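Local coordinates for protein sulfate adenylyltransferase, adenylylsulfate kinase (Thiobacillus denitrificans, PDB 3CR8) that works as a hexameric APS kinase, using ATP to phosphorylate adenosine 5'-phosphosulfate to 3'-phosphoadenylyl sulfate, and lacks ATP sulfurylase activity, at residues 147-161 against 221-233. Residues are numbered along the deposited sequence; the frame is centred on the assembly and turned at random.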
loop_
_atom_site.group_PDB
_atom_site.type_symbol
_atom_site.label_atom_id
_atom_site.label_comp_id
_atom_site.label_asym_id
_atom_site.label_seq_id
_atom_site.Cartn_x
_atom_site.Cartn_y
_atom_site.Cartn_z
ATOM N N LEU A 147 -13.053 14.634 -29.626
ATOM C CA LEU A 147 -11.759 15.306 -29.754
ATOM C C LEU A 147 -11.434 15.962 -31.099
ATOM O O LEU A 147 -10.479 16.736 -31.169
ATOM C CB LEU A 147 -10.655 14.324 -29.429
ATOM C CG LEU A 147 -10.702 13.953 -27.954
ATOM C CD1 LEU A 147 -9.794 12.773 -27.601
ATOM C CD2 LEU A 147 -10.340 15.163 -27.149
ATOM N N ARG A 148 -12.203 15.655 -32.151
ATOM C CA ARG A 148 -11.957 16.210 -33.478
ATOM C C ARG A 148 -12.742 17.468 -33.706
ATOM O O ARG A 148 -13.952 17.420 -33.839
ATOM C CB ARG A 148 -12.326 15.199 -34.559
ATOM C CG ARG A 148 -11.549 13.907 -34.499
ATOM C CD ARG A 148 -12.081 12.851 -35.425
ATOM N NE ARG A 148 -11.157 11.724 -35.532
ATOM C CZ ARG A 148 -10.088 11.712 -36.316
ATOM N NH1 ARG A 148 -9.801 12.771 -37.055
ATOM N NH2 ARG A 148 -9.299 10.662 -36.347
ATOM N N ALA A 149 -12.075 18.607 -33.764
ATOM C CA ALA A 149 -12.745 19.857 -34.139
ATOM C C ALA A 149 -12.239 20.449 -35.445
ATOM O O ALA A 149 -11.086 20.317 -35.816
ATOM C CB ALA A 149 -12.650 20.874 -33.045
ATOM N N THR A 150 -13.130 21.097 -36.160
ATOM C CA THR A 150 -12.723 21.810 -37.350
ATOM C C THR A 150 -12.180 23.135 -36.840
ATOM O O THR A 150 -12.462 23.529 -35.713
ATOM C CB THR A 150 -13.924 22.055 -38.287
ATOM O OG1 THR A 150 -14.991 22.686 -37.558
ATOM C CG2 THR A 150 -14.427 20.735 -38.895
ATOM N N PRO A 151 -11.399 23.833 -37.658
ATOM C CA PRO A 151 -11.032 25.146 -37.178
ATOM C C PRO A 151 -12.253 25.944 -36.689
ATOM O O PRO A 151 -12.166 26.579 -35.623
ATOM C CB PRO A 151 -10.376 25.766 -38.411
ATOM C CG PRO A 151 -9.698 24.672 -39.031
ATOM C CD PRO A 151 -10.710 23.527 -38.915
ATOM N N ALA A 152 -13.367 25.915 -37.422
ATOM C CA ALA A 152 -14.557 26.652 -36.960
ATOM C C ALA A 152 -15.111 26.126 -35.623
ATOM O O ALA A 152 -15.435 26.916 -34.710
ATOM C CB ALA A 152 -15.647 26.711 -38.008
ATOM N N GLU A 153 -15.215 24.806 -35.498
ATOM C CA GLU A 153 -15.681 24.212 -34.256
ATOM C C GLU A 153 -14.778 24.604 -33.089
ATOM O O GLU A 153 -15.264 24.991 -32.013
ATOM C CB GLU A 153 -15.760 22.694 -34.392
ATOM C CG GLU A 153 -16.996 22.196 -35.106
ATOM C CD GLU A 153 -16.866 20.748 -35.546
ATOM O OE1 GLU A 153 -15.831 20.112 -35.197
ATOM O OE2 GLU A 153 -17.800 20.260 -36.237
ATOM N N LEU A 154 -13.464 24.508 -33.304
ATOM C CA LEU A 154 -12.509 24.845 -32.245
ATOM C C LEU A 154 -12.678 26.289 -31.835
ATOM O O LEU A 154 -12.835 26.566 -30.657
ATOM C CB LEU A 154 -11.053 24.602 -32.654
ATOM C CG LEU A 154 -10.210 23.879 -31.603
ATOM C CD1 LEU A 154 -8.750 24.048 -31.902
ATOM C CD2 LEU A 154 -10.527 24.343 -30.212
ATOM N N ARG A 155 -12.667 27.201 -32.812
ATOM C CA ARG A 155 -12.806 28.633 -32.523
ATOM C C ARG A 155 -14.034 28.898 -31.702
ATOM O O ARG A 155 -14.028 29.748 -30.823
ATOM C CB ARG A 155 -12.884 29.474 -33.784
ATOM C CG ARG A 155 -11.562 29.777 -34.428
ATOM C CD ARG A 155 -11.734 30.466 -35.793
ATOM N NE ARG A 155 -10.443 30.667 -36.421
ATOM C CZ ARG A 155 -9.661 31.703 -36.144
ATOM N NH1 ARG A 155 -10.089 32.625 -35.290
ATOM N NH2 ARG A 155 -8.464 31.822 -36.720
ATOM N N ALA A 156 -15.103 28.172 -31.996
ATOM C CA ALA A 156 -16.366 28.382 -31.286
ATOM C C ALA A 156 -16.246 27.963 -29.826
ATOM O O ALA A 156 -16.733 28.656 -28.934
ATOM C CB ALA A 156 -17.469 27.629 -31.971
ATOM N N LEU A 157 -15.587 26.819 -29.630
ATOM C CA LEU A 157 -15.215 26.295 -28.324
ATOM C C LEU A 157 -14.403 27.351 -27.502
ATOM O O LEU A 157 -14.821 27.817 -26.426
ATOM C CB LEU A 157 -14.435 24.982 -28.541
ATOM C CG LEU A 157 -14.433 23.897 -27.453
ATOM C CD1 LEU A 157 -13.117 23.847 -26.676
ATOM C CD2 LEU A 157 -15.623 24.023 -26.491
ATOM N N PHE A 158 -13.252 27.742 -28.030
ATOM C CA PHE A 158 -12.485 28.823 -27.455
ATOM C C PHE A 158 -13.377 29.981 -27.013
ATOM O O PHE A 158 -13.151 30.603 -25.981
ATOM C CB PHE A 158 -11.453 29.313 -28.465
ATOM C CG PHE A 158 -10.331 28.353 -28.683
ATOM C CD1 PHE A 158 -10.008 27.402 -27.711
ATOM C CD2 PHE A 158 -9.568 28.408 -29.839
ATOM C CE1 PHE A 158 -8.968 26.518 -27.919
ATOM C CE2 PHE A 158 -8.517 27.524 -30.043
ATOM C CZ PHE A 158 -8.220 26.580 -29.092
ATOM N N VAL A 159 -14.402 30.282 -27.788
ATOM C CA VAL A 159 -15.175 31.481 -27.490
ATOM C C VAL A 159 -16.106 31.301 -26.287
ATOM O O VAL A 159 -16.307 32.241 -25.499
ATOM C CB VAL A 159 -15.916 32.042 -28.749
ATOM C CG1 VAL A 159 -16.960 33.055 -28.353
ATOM C CG2 VAL A 159 -14.930 32.714 -29.679
ATOM N N ARG A 160 -16.655 30.099 -26.148
ATOM C CA ARG A 160 -17.461 29.761 -24.993
ATOM C C ARG A 160 -16.562 29.695 -23.759
ATOM O O ARG A 160 -16.930 30.148 -22.670
ATOM C CB ARG A 160 -18.148 28.411 -25.187
ATOM C CG ARG A 160 -19.095 28.348 -26.354
ATOM C CD ARG A 160 -19.812 27.009 -26.389
ATOM N NE ARG A 160 -18.953 25.910 -26.825
ATOM C CZ ARG A 160 -18.821 25.539 -28.090
ATOM N NH1 ARG A 160 -19.483 26.193 -29.029
ATOM N NH2 ARG A 160 -18.035 24.526 -28.413
ATOM N N ARG A 161 -15.371 29.149 -23.931
ATOM C CA ARG A 161 -14.438 29.059 -22.826
ATOM C C ARG A 161 -13.912 30.415 -22.411
ATOM O O ARG A 161 -13.224 30.533 -21.400
ATOM C CB ARG A 161 -13.292 28.141 -23.202
ATOM C CG ARG A 161 -13.706 26.716 -23.186
ATOM C CD ARG A 161 -13.199 26.068 -21.943
ATOM N NE ARG A 161 -12.050 25.250 -22.278
ATOM C CZ ARG A 161 -11.215 24.746 -21.392
ATOM N NH1 ARG A 161 -11.385 24.991 -20.108
ATOM N NH2 ARG A 161 -10.204 24.013 -21.802
ATOM N N ARG A 221 -3.766 13.905 -19.652
ATOM C CA ARG A 221 -4.488 15.158 -19.724
ATOM C C ARG A 221 -4.879 15.692 -18.346
ATOM O O ARG A 221 -4.893 16.913 -18.153
ATOM C CB ARG A 221 -5.714 15.046 -20.623
ATOM C CG ARG A 221 -6.559 16.304 -20.653
ATOM C CD ARG A 221 -7.784 16.126 -21.519
ATOM N NE ARG A 221 -8.527 14.935 -21.132
ATOM C CZ ARG A 221 -9.604 14.499 -21.773
ATOM N NH1 ARG A 221 -10.054 15.180 -22.825
ATOM N NH2 ARG A 221 -10.223 13.390 -21.368
ATOM N N ASP A 222 -5.179 14.799 -17.397
ATOM C CA ASP A 222 -5.655 15.235 -16.073
ATOM C C ASP A 222 -4.594 15.934 -15.226
ATOM O O ASP A 222 -4.916 16.585 -14.230
ATOM C CB ASP A 222 -6.271 14.076 -15.296
ATOM C CG ASP A 222 -7.601 13.661 -15.859
ATOM O OD1 ASP A 222 -8.500 13.327 -15.058
ATOM O OD2 ASP A 222 -7.749 13.685 -17.105
ATOM N N ARG A 223 -3.337 15.782 -15.641
ATOM C CA ARG A 223 -2.197 16.453 -15.020
ATOM C C ARG A 223 -2.149 17.929 -15.403
ATOM O O ARG A 223 -1.258 18.665 -14.985
ATOM C CB ARG A 223 -0.883 15.819 -15.495
ATOM C CG ARG A 223 -0.714 14.348 -15.181
ATOM C CD ARG A 223 -0.178 14.200 -13.800
ATOM N NE ARG A 223 -0.011 12.807 -13.412
ATOM C CZ ARG A 223 0.499 12.458 -12.242
ATOM N NH1 ARG A 223 0.870 13.420 -11.400
ATOM N NH2 ARG A 223 0.655 11.180 -11.922
ATOM N N PHE A 224 -3.085 18.342 -16.240
ATOM C CA PHE A 224 -3.089 19.688 -16.789
ATOM C C PHE A 224 -4.218 20.489 -16.168
ATOM O O PHE A 224 -5.312 19.980 -15.893
ATOM C CB PHE A 224 -3.273 19.666 -18.317
ATOM C CG PHE A 224 -1.997 19.482 -19.091
ATOM C CD1 PHE A 224 -1.134 20.546 -19.307
ATOM C CD2 PHE A 224 -1.671 18.248 -19.619
ATOM C CE1 PHE A 224 0.044 20.375 -20.018
ATOM C CE2 PHE A 224 -0.497 18.075 -20.327
ATOM C CZ PHE A 224 0.360 19.145 -20.524
ATOM N N PRO A 225 -3.966 21.766 -15.946
ATOM C CA PRO A 225 -4.998 22.616 -15.378
ATOM C C PRO A 225 -6.207 22.632 -16.320
ATOM O O PRO A 225 -6.063 22.892 -17.513
ATOM C CB PRO A 225 -4.316 23.982 -15.327
ATOM C CG PRO A 225 -2.833 23.689 -15.358
ATOM C CD PRO A 225 -2.729 22.502 -16.241
ATOM N N ALA A 226 -7.383 22.339 -15.790
ATOM C CA ALA A 226 -8.556 22.229 -16.616
ATOM C C ALA A 226 -8.973 23.551 -17.265
ATOM O O ALA A 226 -9.331 23.595 -18.455
ATOM C CB ALA A 226 -9.701 21.624 -15.805
ATOM N N ALA A 227 -8.937 24.625 -16.485
ATOM C CA ALA A 227 -9.432 25.939 -16.933
ATOM C C ALA A 227 -8.457 26.631 -17.881
ATOM O O ALA A 227 -8.679 27.760 -18.293
ATOM C CB ALA A 227 -9.704 26.849 -15.727
ATOM N N THR A 228 -7.379 25.948 -18.226
ATOM C CA THR A 228 -6.291 26.576 -18.940
ATOM C C THR A 228 -5.777 25.746 -20.138
ATOM O O THR A 228 -4.934 26.199 -20.920
ATOM C CB THR A 228 -5.183 26.837 -17.932
ATOM O OG1 THR A 228 -5.227 28.219 -17.562
ATOM C CG2 THR A 228 -3.781 26.442 -18.495
ATOM N N THR A 229 -6.320 24.545 -20.299
ATOM C CA THR A 229 -5.777 23.595 -21.238
ATOM C C THR A 229 -6.933 23.068 -22.030
ATOM O O THR A 229 -8.029 23.023 -21.505
ATOM C CB THR A 229 -5.129 22.438 -20.476
ATOM O OG1 THR A 229 -4.196 22.977 -19.525
ATOM C CG2 THR A 229 -4.425 21.488 -21.438
ATOM N N GLN A 230 -6.672 22.700 -23.286
ATOM C CA GLN A 230 -7.625 22.042 -24.177
ATOM C C GLN A 230 -6.947 20.974 -24.957
ATOM O O GLN A 230 -5.793 21.166 -25.372
ATOM C CB GLN A 230 -8.192 23.031 -25.192
ATOM C CG GLN A 230 -9.618 23.446 -24.882
ATOM C CD GLN A 230 -10.573 22.275 -25.019
ATOM O OE1 GLN A 230 -11.599 22.200 -24.341
ATOM N NE2 GLN A 230 -10.218 21.343 -25.883
ATOM N N LEU A 231 -7.642 19.851 -25.167
ATOM C CA LEU A 231 -7.121 18.779 -26.044
ATOM C C LEU A 231 -7.968 18.683 -27.312
ATOM O O LEU A 231 -9.186 18.749 -27.266
ATOM C CB LEU A 231 -7.057 17.422 -25.334
ATOM C CG LEU A 231 -6.673 16.207 -26.190
ATOM C CD1 LEU A 231 -5.215 16.210 -26.601
ATOM C CD2 LEU A 231 -6.983 14.932 -25.440
ATOM N N SER A 232 -7.324 18.562 -28.454
ATOM C CA SER A 232 -8.076 18.466 -29.686
ATOM C C SER A 232 -7.193 17.771 -30.689
ATOM O O SER A 232 -5.993 17.758 -30.521
ATOM C CB SER A 232 -8.470 19.847 -30.173
ATOM O OG SER A 232 -9.630 19.760 -30.954
ATOM N N LEU A 233 -7.772 17.175 -31.719
ATOM C CA LEU A 233 -6.953 16.480 -32.716
ATOM C C LEU A 233 -6.769 17.316 -33.965
ATOM O O LEU A 233 -7.657 18.063 -34.376
ATOM C CB LEU A 233 -7.537 15.109 -33.062
ATOM C CG LEU A 233 -7.828 14.317 -31.788
ATOM C CD1 LEU A 233 -8.570 13.040 -32.101
ATOM C CD2 LEU A 233 -6.533 14.030 -31.051
#
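Leu147 and Ser232 bring their backbones to 4.9 Å between CA atoms, whereas the chains stand 9.0 Å apart between the CA atoms of Phe158 and Gln230. The loop before helix 151-160 thus passes the end of strand 229-231, an edge strand of the parallel five-stranded sheet of the Rossmann-like ATP-sulfurylase domain; strand 193-196 pairs with its other side. Two donors grip Leu147 O from opposite faces of its carbonyl plane: Leu233 N at 2.8 Å and the hydroxyl OG of Ser232 at 3.1 Å. Ser232 reaches it with OG anti to its own backbone N (chi1 -154°). Leu147 then splits its packing, CB resting on Leu233 CD1 (3.6 Å) while CD2 meets Leu231 CD2; Leu218 of helix 210-220 touches both Leu147 and Leu231. Leu233 CD1 also lies over one face of the Arg148 guanidinium, whose charge is paired with Asp143.

At the far end Arg161 folds back at chi2 and chi3 to lay its guanidinium edge along the turn before the strand. NH1 donates a nearly straight bond (167°) to Ala226 O, 3.0 Å away and almost in the guanidinium plane; NH2 points at Thr229 O, modelled too close for its length to be trusted. A leucine in its place would probably leave Ala226 O without this donor. The Gln230 amide stands 80° to the guanidinium, and Leu157 CD1 touches it at OE1 and CD, a van der Waals contact, while Gln230 CG sits at the edge of the Phe158 ring. A capping box starts the helix: Glu153 N donates to Thr150 OG1, and Thr150 N returns a 3.0 Å bond to Glu153 OE1 from above the carboxylate plane.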